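Local coordinates for protein RTX toxin RtxA (Vibrio vulnificus MO6-24/O, PDB 6IMP) that is a secreted multifunctional virulence toxin, represented here by its alpha/beta hydrolase domain, an effector that probably acts as a hydrolase on a substrate not identified here, at residues R78-Y83 / A132-G137; D186-A191 / K244-E249; P208-A213 / G235-E240. All coordinates share one frame; numbering follows the deposited sequence.

Contact 1: R78-Y83 / A132-G137; sequences RLTGYY and AVNLRG
Ala132 pairs with Tyr82 as an antiparallel hydrogen-bonded pair: Ala132 N donates to Tyr82 O (3.0 Å), and Tyr82 N returns the bond to Ala132 O (3.1 Å). Both side chains lie on the same face of the sheet, Ala132 on Ala116 and Tyr82 on Glu113 of helix 112-124; a small residue here allows the helix to lie close to the sheet. Val133 then faces Gly81 in a non-hydrogen-bonded pair, with CA of Val133 and CA of Gly81 only 4.4 Å apart. Glycine suits this place, since a side chain there would be directed at the Ala132 carbonyl. With its CG1 anti to the backbone N (chi1 176°), Val133 sets that methyl 3.8 Å from CB of Leu79, an apolar contact between two branched side chains.

At Asn134 the strand has ended, yet its main chain and side chain together grip one acceptor. Its N lies 3.1 Å from Thr80 O and its ND2 3.2 Å from the same Thr80 O, the two donors arriving from opposite faces of the carbonyl plane. The amide has further partners, OD1 accepting from Ala112 N and ND2 also bonding Glu113 OE1. Beyond, CD2 of Leu79 lies over the departing chain, 3.7 Å from Arg136 N, while Arg136 NE makes a salt bridge with Asp153 OD2.

Strand 78-84 thus lies between strands 67-73 and 129-133, antiparallel to both, near one edge of the hydrolase sheet. Helix 112-124 packs on the face carrying Tyr82 and Ala132, whereas Leu79 and Leu135 meet helix 147-164.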
loop_
_atom_site.group_PDB
_atom_site.type_symbol
_atom_site.label_atom_id
_atom_site.label_comp_id
_atom_site.label_asym_id
_atom_site.label_seq_id
_atom_site.Cartn_x
_atom_site.Cartn_y
_atom_site.Cartn_z
ATOM N N ARG A 78 5.702 -9.737 13.701
ATOM C CA ARG A 78 5.885 -10.355 12.387
ATOM C C ARG A 78 4.874 -9.894 11.331
ATOM O O ARG A 78 3.759 -9.463 11.649
ATOM C CB ARG A 78 5.986 -11.879 12.487
ATOM C CG ARG A 78 4.729 -12.615 12.894
ATOM C CD ARG A 78 5.077 -14.006 13.410
ATOM N NE ARG A 78 3.883 -14.762 13.766
ATOM C CZ ARG A 78 3.168 -14.573 14.875
ATOM N NH1 ARG A 78 2.100 -15.325 15.111
ATOM N NH2 ARG A 78 3.523 -13.653 15.762
ATOM N N LEU A 79 5.344 -9.896 10.086
ATOM C CA LEU A 79 4.618 -9.334 8.949
ATOM C C LEU A 79 4.424 -10.419 7.900
ATOM O O LEU A 79 5.383 -10.866 7.263
ATOM C CB LEU A 79 5.398 -8.174 8.326
ATOM C CG LEU A 79 5.665 -6.943 9.191
ATOM C CD1 LEU A 79 6.672 -6.016 8.515
ATOM C CD2 LEU A 79 4.370 -6.201 9.490
ATOM N N THR A 80 3.178 -10.821 7.698
ATOM C CA THR A 80 2.897 -12.053 6.981
ATOM C C THR A 80 2.237 -11.797 5.635
ATOM O O THR A 80 1.353 -10.949 5.511
ATOM C CB THR A 80 1.981 -12.937 7.808
ATOM O OG1 THR A 80 0.762 -12.237 8.058
ATOM C CG2 THR A 80 2.645 -13.281 9.118
ATOM N N GLY A 81 2.693 -12.526 4.627
ATOM C CA GLY A 81 1.933 -12.700 3.392
ATOM C C GLY A 81 2.649 -13.592 2.398
ATOM O O GLY A 81 3.307 -14.561 2.778
ATOM N N TYR A 82 2.517 -13.267 1.116
ATOM C CA TYR A 82 3.130 -14.068 0.061
ATOM C C TYR A 82 4.063 -13.250 -0.819
ATOM O O TYR A 82 3.977 -12.016 -0.899
ATOM C CB TYR A 82 2.071 -14.754 -0.797
ATOM C CG TYR A 82 1.088 -15.596 -0.015
ATOM C CD1 TYR A 82 0.117 -15.004 0.776
ATOM C CD2 TYR A 82 1.102 -16.988 -0.101
ATOM C CE1 TYR A 82 -0.799 -15.765 1.481
ATOM C CE2 TYR A 82 0.178 -17.762 0.591
ATOM C CZ TYR A 82 -0.769 -17.150 1.387
ATOM O OH TYR A 82 -1.690 -17.916 2.093
ATOM N N TYR A 83 5.001 -13.965 -1.424
ATOM C CA TYR A 83 5.727 -13.497 -2.584
ATOM C C TYR A 83 5.207 -14.274 -3.775
ATOM O O TYR A 83 5.395 -15.482 -3.843
ATOM C CB TYR A 83 7.209 -13.775 -2.400
ATOM C CG TYR A 83 8.069 -13.137 -3.444
ATOM C CD1 TYR A 83 8.535 -11.843 -3.280
ATOM C CD2 TYR A 83 8.425 -13.823 -4.597
ATOM C CE1 TYR A 83 9.335 -11.239 -4.238
ATOM C CE2 TYR A 83 9.228 -13.235 -5.560
ATOM C CZ TYR A 83 9.683 -11.942 -5.377
ATOM O OH TYR A 83 10.477 -11.343 -6.332
ATOM N N ALA A 132 3.624 -9.113 -1.581
ATOM C CA ALA A 132 2.315 -8.772 -1.022
ATOM C C ALA A 132 2.206 -9.146 0.451
ATOM O O ALA A 132 1.756 -10.252 0.797
ATOM C CB ALA A 132 1.216 -9.449 -1.816
ATOM N N VAL A 133 2.567 -8.186 1.301
ATOM C CA VAL A 133 2.708 -8.393 2.745
ATOM C C VAL A 133 1.796 -7.450 3.525
ATOM O O VAL A 133 1.717 -6.250 3.234
ATOM C CB VAL A 133 4.163 -8.167 3.176
ATOM C CG1 VAL A 133 4.318 -8.276 4.683
ATOM C CG2 VAL A 133 5.055 -9.176 2.479
ATOM N N ASN A 134 1.091 -8.014 4.503
ATOM C CA ASN A 134 0.274 -7.229 5.429
ATOM C C ASN A 134 1.121 -6.304 6.303
ATOM O O ASN A 134 2.081 -6.725 6.940
ATOM C CB ASN A 134 -0.516 -8.149 6.357
ATOM C CG ASN A 134 -1.720 -8.760 5.695
ATOM O OD1 ASN A 134 -2.638 -8.061 5.275
ATOM N ND2 ASN A 134 -1.744 -10.075 5.631
ATOM N N LEU A 135 0.691 -5.058 6.393
ATOM C CA LEU A 135 1.154 -4.144 7.427
ATOM C C LEU A 135 0.702 -4.650 8.789
ATOM O O LEU A 135 -0.235 -5.455 8.878
ATOM C CB LEU A 135 0.558 -2.770 7.185
ATOM C CG LEU A 135 0.838 -2.227 5.787
ATOM C CD1 LEU A 135 -0.162 -1.149 5.412
ATOM C CD2 LEU A 135 2.265 -1.709 5.725
ATOM N N ARG A 136 1.340 -4.172 9.853
ATOM C CA ARG A 136 0.921 -4.552 11.204
ATOM C C ARG A 136 -0.592 -4.395 11.400
ATOM O O ARG A 136 -1.170 -3.372 11.035
ATOM C CB ARG A 136 1.640 -3.723 12.257
ATOM C CG ARG A 136 1.207 -2.275 12.300
ATOM C CD ARG A 136 2.056 -1.507 13.275
ATOM N NE ARG A 136 3.428 -1.378 12.805
ATOM C CZ ARG A 136 4.415 -0.876 13.534
ATOM N NH1 ARG A 136 5.637 -0.799 13.025
ATOM N NH2 ARG A 136 4.176 -0.415 14.759
ATOM N N GLY A 137 -1.218 -5.420 11.971
ATOM C CA GLY A 137 -2.634 -5.366 12.350
ATOM C C GLY A 137 -3.563 -5.843 11.252
ATOM O O GLY A 137 -4.784 -5.908 11.443
#

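Contact 2: D186-A191 / K244-E249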
loop_
_atom_site.group_PDB
_atom_site.type_symbol
_atom_site.label_atom_id
_atom_site.label_comp_id
_atom_site.label_asym_id
_atom_site.label_seq_id
_atom_site.Cartn_x
_atom_site.Cartn_y
_atom_site.Cartn_z
ATOM N N ASP A 186 6.029 7.653 1.214
ATOM C CA ASP A 186 7.090 7.729 2.234
ATOM C C ASP A 186 8.223 6.721 1.966
ATOM O O ASP A 186 9.404 7.063 2.094
ATOM C CB ASP A 186 6.540 7.554 3.657
ATOM C CG ASP A 186 7.466 8.160 4.731
ATOM O OD1 ASP A 186 8.707 8.159 4.557
ATOM O OD2 ASP A 186 6.944 8.652 5.753
ATOM N N LEU A 187 7.874 5.504 1.574
ATOM C CA LEU A 187 8.898 4.532 1.206
ATOM C C LEU A 187 9.739 5.093 0.064
ATOM O O LEU A 187 10.964 5.155 0.153
ATOM C CB LEU A 187 8.287 3.193 0.800
ATOM C CG LEU A 187 9.305 2.059 0.600
ATOM C CD1 LEU A 187 10.048 1.745 1.886
ATOM C CD2 LEU A 187 8.618 0.804 0.097
ATOM N N ALA A 188 9.075 5.560 -0.984
ATOM C CA ALA A 188 9.786 6.067 -2.150
ATOM C C ALA A 188 10.837 7.090 -1.713
ATOM O O ALA A 188 11.978 7.046 -2.165
ATOM C CB ALA A 188 8.815 6.680 -3.150
ATOM N N ARG A 189 10.452 7.966 -0.786
ATOM C CA ARG A 189 11.347 8.994 -0.252
ATOM C C ARG A 189 12.542 8.347 0.428
ATOM O O ARG A 189 13.685 8.499 -0.022
ATOM C CB ARG A 189 10.605 9.898 0.743
ATOM C CG ARG A 189 11.481 10.925 1.441
ATOM C CD ARG A 189 10.645 12.061 2.011
ATOM N NE ARG A 189 9.890 11.661 3.205
ATOM C CZ ARG A 189 8.840 12.323 3.703
ATOM N NH1 ARG A 189 8.374 13.417 3.109
ATOM N NH2 ARG A 189 8.228 11.868 4.786
ATOM N N TYR A 190 12.261 7.576 1.472
ATOM C CA TYR A 190 13.304 6.904 2.224
ATOM C C TYR A 190 14.310 6.153 1.325
ATOM O O TYR A 190 15.504 6.171 1.603
ATOM C CB TYR A 190 12.689 5.968 3.276
ATOM C CG TYR A 190 13.595 4.851 3.729
ATOM C CD1 TYR A 190 13.623 3.654 3.049
ATOM C CD2 TYR A 190 14.415 4.992 4.834
ATOM C CE1 TYR A 190 14.444 2.612 3.453
ATOM C CE2 TYR A 190 15.253 3.961 5.243
ATOM C CZ TYR A 190 15.258 2.770 4.548
ATOM O OH TYR A 190 16.069 1.724 4.929
ATOM N N ALA A 191 13.838 5.525 0.249
ATOM C CA ALA A 191 14.711 4.673 -0.582
ATOM C C ALA A 191 15.729 5.484 -1.370
ATOM O O ALA A 191 16.894 5.095 -1.476
ATOM C CB ALA A 191 13.890 3.814 -1.524
ATOM N N LYS A 244 7.723 15.037 -0.135
ATOM C CA LYS A 244 8.694 16.137 -0.051
ATOM C C LYS A 244 10.085 15.609 0.215
ATOM O O LYS A 244 10.330 15.013 1.249
ATOM C CB LYS A 244 8.330 17.107 1.071
ATOM C CG LYS A 244 7.109 17.960 0.785
ATOM C CD LYS A 244 6.913 19.048 1.838
ATOM C CE LYS A 244 7.812 20.259 1.598
ATOM N NZ LYS A 244 7.060 21.543 1.723
ATOM N N GLY A 245 10.994 15.844 -0.721
ATOM C CA GLY A 245 12.377 15.433 -0.560
ATOM C C GLY A 245 12.629 14.201 -1.379
ATOM O O GLY A 245 13.739 13.651 -1.376
ATOM N N LEU A 246 11.584 13.746 -2.068
ATOM C CA LEU A 246 11.766 12.862 -3.192
ATOM C C LEU A 246 12.373 13.681 -4.324
ATOM O O LEU A 246 11.903 14.795 -4.594
ATOM C CB LEU A 246 10.444 12.244 -3.642
ATOM C CG LEU A 246 10.627 11.103 -4.643
ATOM C CD1 LEU A 246 11.297 9.895 -3.999
ATOM C CD2 LEU A 246 9.288 10.713 -5.244
ATOM N N PRO A 247 13.452 13.160 -4.952
ATOM C CA PRO A 247 13.897 13.667 -6.245
ATOM C C PRO A 247 12.729 13.853 -7.220
ATOM O O PRO A 247 12.053 12.882 -7.569
ATOM C CB PRO A 247 14.860 12.566 -6.746
ATOM C CG PRO A 247 14.927 11.528 -5.660
ATOM C CD PRO A 247 14.406 12.175 -4.420
ATOM N N LYS A 248 12.508 15.091 -7.659
ATOM C CA LYS A 248 11.284 15.450 -8.390
ATOM C C LYS A 248 11.256 14.932 -9.835
ATOM O O LYS A 248 10.243 15.049 -10.523
ATOM C CB LYS A 248 11.079 16.960 -8.356
ATOM C CG LYS A 248 10.928 17.514 -6.946
ATOM C CD LYS A 248 10.232 18.869 -6.933
ATOM C CE LYS A 248 10.766 19.766 -5.824
ATOM N NZ LYS A 248 9.763 20.772 -5.369
ATOM N N GLU A 249 12.352 14.308 -10.253
ATOM C CA GLU A 249 12.425 13.590 -11.532
ATOM C C GLU A 249 12.068 12.107 -11.391
ATOM O O GLU A 249 12.355 11.316 -12.288
ATOM C CB GLU A 249 13.826 13.726 -12.180
ATOM C CG GLU A 249 14.989 13.990 -11.228
ATOM C CD GLU A 249 15.094 15.457 -10.827
ATOM O OE1 GLU A 249 15.327 16.304 -11.720
ATOM O OE2 GLU A 249 14.927 15.762 -9.623
#
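Arg189 of helix 180-192 and Lys244 of the loop after helix 239-243 form the one hydrogen bond of this contact. NH1 of Arg189 donates to the backbone O of Lys244 over 3.1 Å, with an N-H...O angle of 151°. The oxygen sits at the edge of the guanidinium, near its plane, where an arginine N-H is well placed to serve a carbonyl. NH1 also bonds Lys241 O, so one nitrogen ties the arginine to two main-chain oxygens around the end of helix 239-243.

The ionic part lies within the helix itself, where NH2 of Arg189 makes a rather long salt bridge, 3.6 Å, with OD2 of Asp186 one turn earlier. Arginine suits the place because its separate nitrogens can serve the acid and the carbonyls at once. The bend at chi3 (73°) swings NE off the line of the extended aliphatic part, whose CD methylene lies against the same Lys244 O that NH1 reaches.

Apolar packing comes from Leu246. Its CG is anti to the backbone N (chi1 -169°), and its CD1 branch approaches the helix, 4.1 Å from CB of Ala188 and 3.5 Å from Ala188 O. A small alanine lets the leucine rest against the helix backbone. Gly245, just before it, turns the chain with a positive phi that glycine accommodates easily.

The loop leading into strand 252-256 is thus docked on the helix that follows a GxSxG-like turn, consistent with the nucleophile elbow of alpha/beta hydrolases. Chemically, the contact has a buried apolar side at Ala188 and Leu246 and a polar side at the more exposed Arg189 and Lys244. The neutral carbonyls of Lys241 and Lys244 receive the arginine's N-H groups, and Asp186 would be expected to offset part of its charge.

Contact 3: P208-A213 / G235-E240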
loop_
_atom_site.group_PDB
_atom_site.type_symbol
_atom_site.label_atom_id
_atom_site.label_comp_id
_atom_site.label_asym_id
_atom_site.label_seq_id
_atom_site.Cartn_x
_atom_site.Cartn_y
_atom_site.Cartn_z
ATOM N N PRO A 208 -5.277 10.773 -0.689
ATOM C CA PRO A 208 -4.327 11.873 -0.767
ATOM C C PRO A 208 -3.965 12.379 0.593
ATOM O O PRO A 208 -2.903 12.955 0.778
ATOM C CB PRO A 208 -5.109 12.938 -1.505
ATOM C CG PRO A 208 -6.505 12.735 -1.022
ATOM C CD PRO A 208 -6.658 11.233 -0.957
ATOM N N SER A 209 -4.882 12.171 1.525
ATOM C CA SER A 209 -4.733 12.535 2.915
ATOM C C SER A 209 -5.861 11.788 3.611
ATOM O O SER A 209 -6.900 11.527 3.018
ATOM C CB SER A 209 -4.865 14.056 3.104
ATOM O OG SER A 209 -6.223 14.462 3.204
ATOM N N MET A 210 -5.664 11.434 4.855
ATOM C CA MET A 210 -6.723 10.785 5.599
ATOM C C MET A 210 -7.942 11.681 5.789
ATOM O O MET A 210 -9.074 11.200 5.813
ATOM C CB MET A 210 -6.193 10.359 6.945
ATOM C CG MET A 210 -7.250 9.777 7.857
ATOM S SD MET A 210 -7.758 8.169 7.275
ATOM C CE MET A 210 -6.293 7.231 7.688
ATOM N N THR A 211 -7.707 12.980 5.945
ATOM C CA THR A 211 -8.794 13.929 6.222
ATOM C C THR A 211 -9.734 13.948 5.009
ATOM O O THR A 211 -10.952 13.768 5.129
ATOM C CB THR A 211 -8.246 15.349 6.509
ATOM O OG1 THR A 211 -7.731 15.933 5.305
ATOM C CG2 THR A 211 -7.127 15.306 7.554
ATOM N N LYS A 212 -9.117 14.050 3.836
ATOM C CA LYS A 212 -9.825 14.108 2.566
ATOM C C LYS A 212 -10.453 12.767 2.203
ATOM O O LYS A 212 -11.449 12.711 1.483
ATOM C CB LYS A 212 -8.875 14.589 1.471
ATOM C CG LYS A 212 -8.522 16.065 1.636
ATOM C CD LYS A 212 -7.403 16.524 0.710
ATOM C CE LYS A 212 -7.782 17.778 -0.076
ATOM N NZ LYS A 212 -7.406 17.652 -1.516
ATOM N N ALA A 213 -9.887 11.693 2.734
ATOM C CA ALA A 213 -10.499 10.382 2.632
ATOM C C ALA A 213 -11.703 10.249 3.555
ATOM O O ALA A 213 -12.719 9.672 3.169
ATOM C CB ALA A 213 -9.476 9.307 2.944
ATOM N N GLY A 235 -2.411 16.237 8.256
ATOM C CA GLY A 235 -0.989 15.853 8.191
ATOM C C GLY A 235 -0.707 14.357 8.298
ATOM O O GLY A 235 0.453 13.933 8.254
ATOM N N GLN A 236 -1.760 13.558 8.456
ATOM C CA GLN A 236 -1.630 12.109 8.477
ATOM C C GLN A 236 -1.897 11.504 7.093
ATOM O O GLN A 236 -2.941 11.765 6.460
ATOM C CB GLN A 236 -2.571 11.499 9.515
ATOM C CG GLN A 236 -2.350 12.046 10.916
ATOM C CD GLN A 236 -2.612 11.029 12.017
ATOM O OE1 GLN A 236 -3.311 11.325 12.982
ATOM N NE2 GLN A 236 -2.013 9.840 11.900
ATOM N N PHE A 237 -0.942 10.698 6.630
ATOM C CA PHE A 237 -1.026 10.042 5.325
ATOM C C PHE A 237 -1.274 11.046 4.190
ATOM O O PHE A 237 -2.052 10.769 3.272
ATOM C CB PHE A 237 -2.142 8.985 5.307
ATOM C CG PHE A 237 -2.023 7.929 6.370
ATOM C CD1 PHE A 237 -1.144 6.864 6.220
ATOM C CD2 PHE A 237 -2.861 7.947 7.475
ATOM C CE1 PHE A 237 -1.063 5.869 7.181
ATOM C CE2 PHE A 237 -2.791 6.954 8.439
ATOM C CZ PHE A 237 -1.899 5.905 8.286
ATOM N N SER A 238 -0.620 12.206 4.255
ATOM C CA SER A 238 -0.639 13.152 3.139
ATOM C C SER A 238 0.399 12.730 2.095
ATOM O O SER A 238 1.586 12.607 2.410
ATOM C CB SER A 238 -0.358 14.576 3.621
ATOM O OG SER A 238 -0.046 15.435 2.532
ATOM N N VAL A 239 -0.062 12.491 0.863
ATOM C CA VAL A 239 0.832 12.107 -0.251
ATOM C C VAL A 239 1.868 13.202 -0.506
ATOM O O VAL A 239 3.062 12.927 -0.632
ATOM C CB VAL A 239 0.041 11.871 -1.563
ATOM C CG1 VAL A 239 0.985 11.664 -2.743
ATOM C CG2 VAL A 239 -0.888 10.679 -1.426
ATOM N N GLU A 240 1.363 14.430 -0.628
ATOM C CA GLU A 240 2.170 15.653 -0.754
ATOM C C GLU A 240 3.288 15.717 0.295
ATOM O O GLU A 240 4.481 15.777 -0.051
ATOM C CB GLU A 240 1.250 16.879 -0.610
ATOM C CG GLU A 240 1.564 18.045 -1.539
ATOM C CD GLU A 240 0.462 19.098 -1.544
ATOM O OE1 GLU A 240 -0.727 18.727 -1.389
ATOM O OE2 GLU A 240 0.782 20.297 -1.707
#
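Met210 has CG anti to its backbone N (chi1 175°), while Phe237 has CG anti to its carbonyl carbon (chi1 -56°). With CG so placed, the two side chains lie side by side, pointing the same way. The unbranched, flexible methionine bends at chi2 and chi3 to bring its methyl CE obliquely to the ring, 3.5 Å from Phe237 CD2.

Two backbone bonds flank the close approach of Ser209 and Ser238. Met210 N donates to Gln236 O (3.2 Å, N-H...O angle 171°), and Val239 N donates to Pro208 O (2.9 Å). Val239 also lays CG2 3.7 Å from Pro208 CA.

Each segment leads into a helix, that from Val239 only weakly bonded. Ser209, at one N-cap position, bonds Thr211 OG1 through OG; Ser238, at the other, is short enough to fold back, its OG accepting from Lys241 N.

Phe237 and Val239 touch Pro182 of helix 180-192, and Phe237 lies near, without touching, the GxSxG-like turn, probably the family's nucleophile elbow. The chemistry is that of two helix starts docked together: first-turn N-H groups, lacking acceptors within their own helices, find carbonyls across the contact, and a methionine-phenylalanine pair fills the buried side.

How the contacts relate
Contacts 1 and 3 are buried, with centres about 23 Å apart on opposite sides of the chain's centre, whereas contact 2 is only partly buried. Contact 1 joins neighbouring strands of the central sheet and relies on main-chain pairing reinforced by an asparagine amide. Contacts 2 and 3 belong to the helices and loops around that sheet. They meet at helix 239-243: contact 3 includes its start and contact 2 the loop that follows it. Since 208-240 lies between 191 and 244 in sequence, contact 3 is nested inside contact 2. Charge enters at the more open site through an arginine, while contact 3 combines backbone bonds with buried apolar side chains.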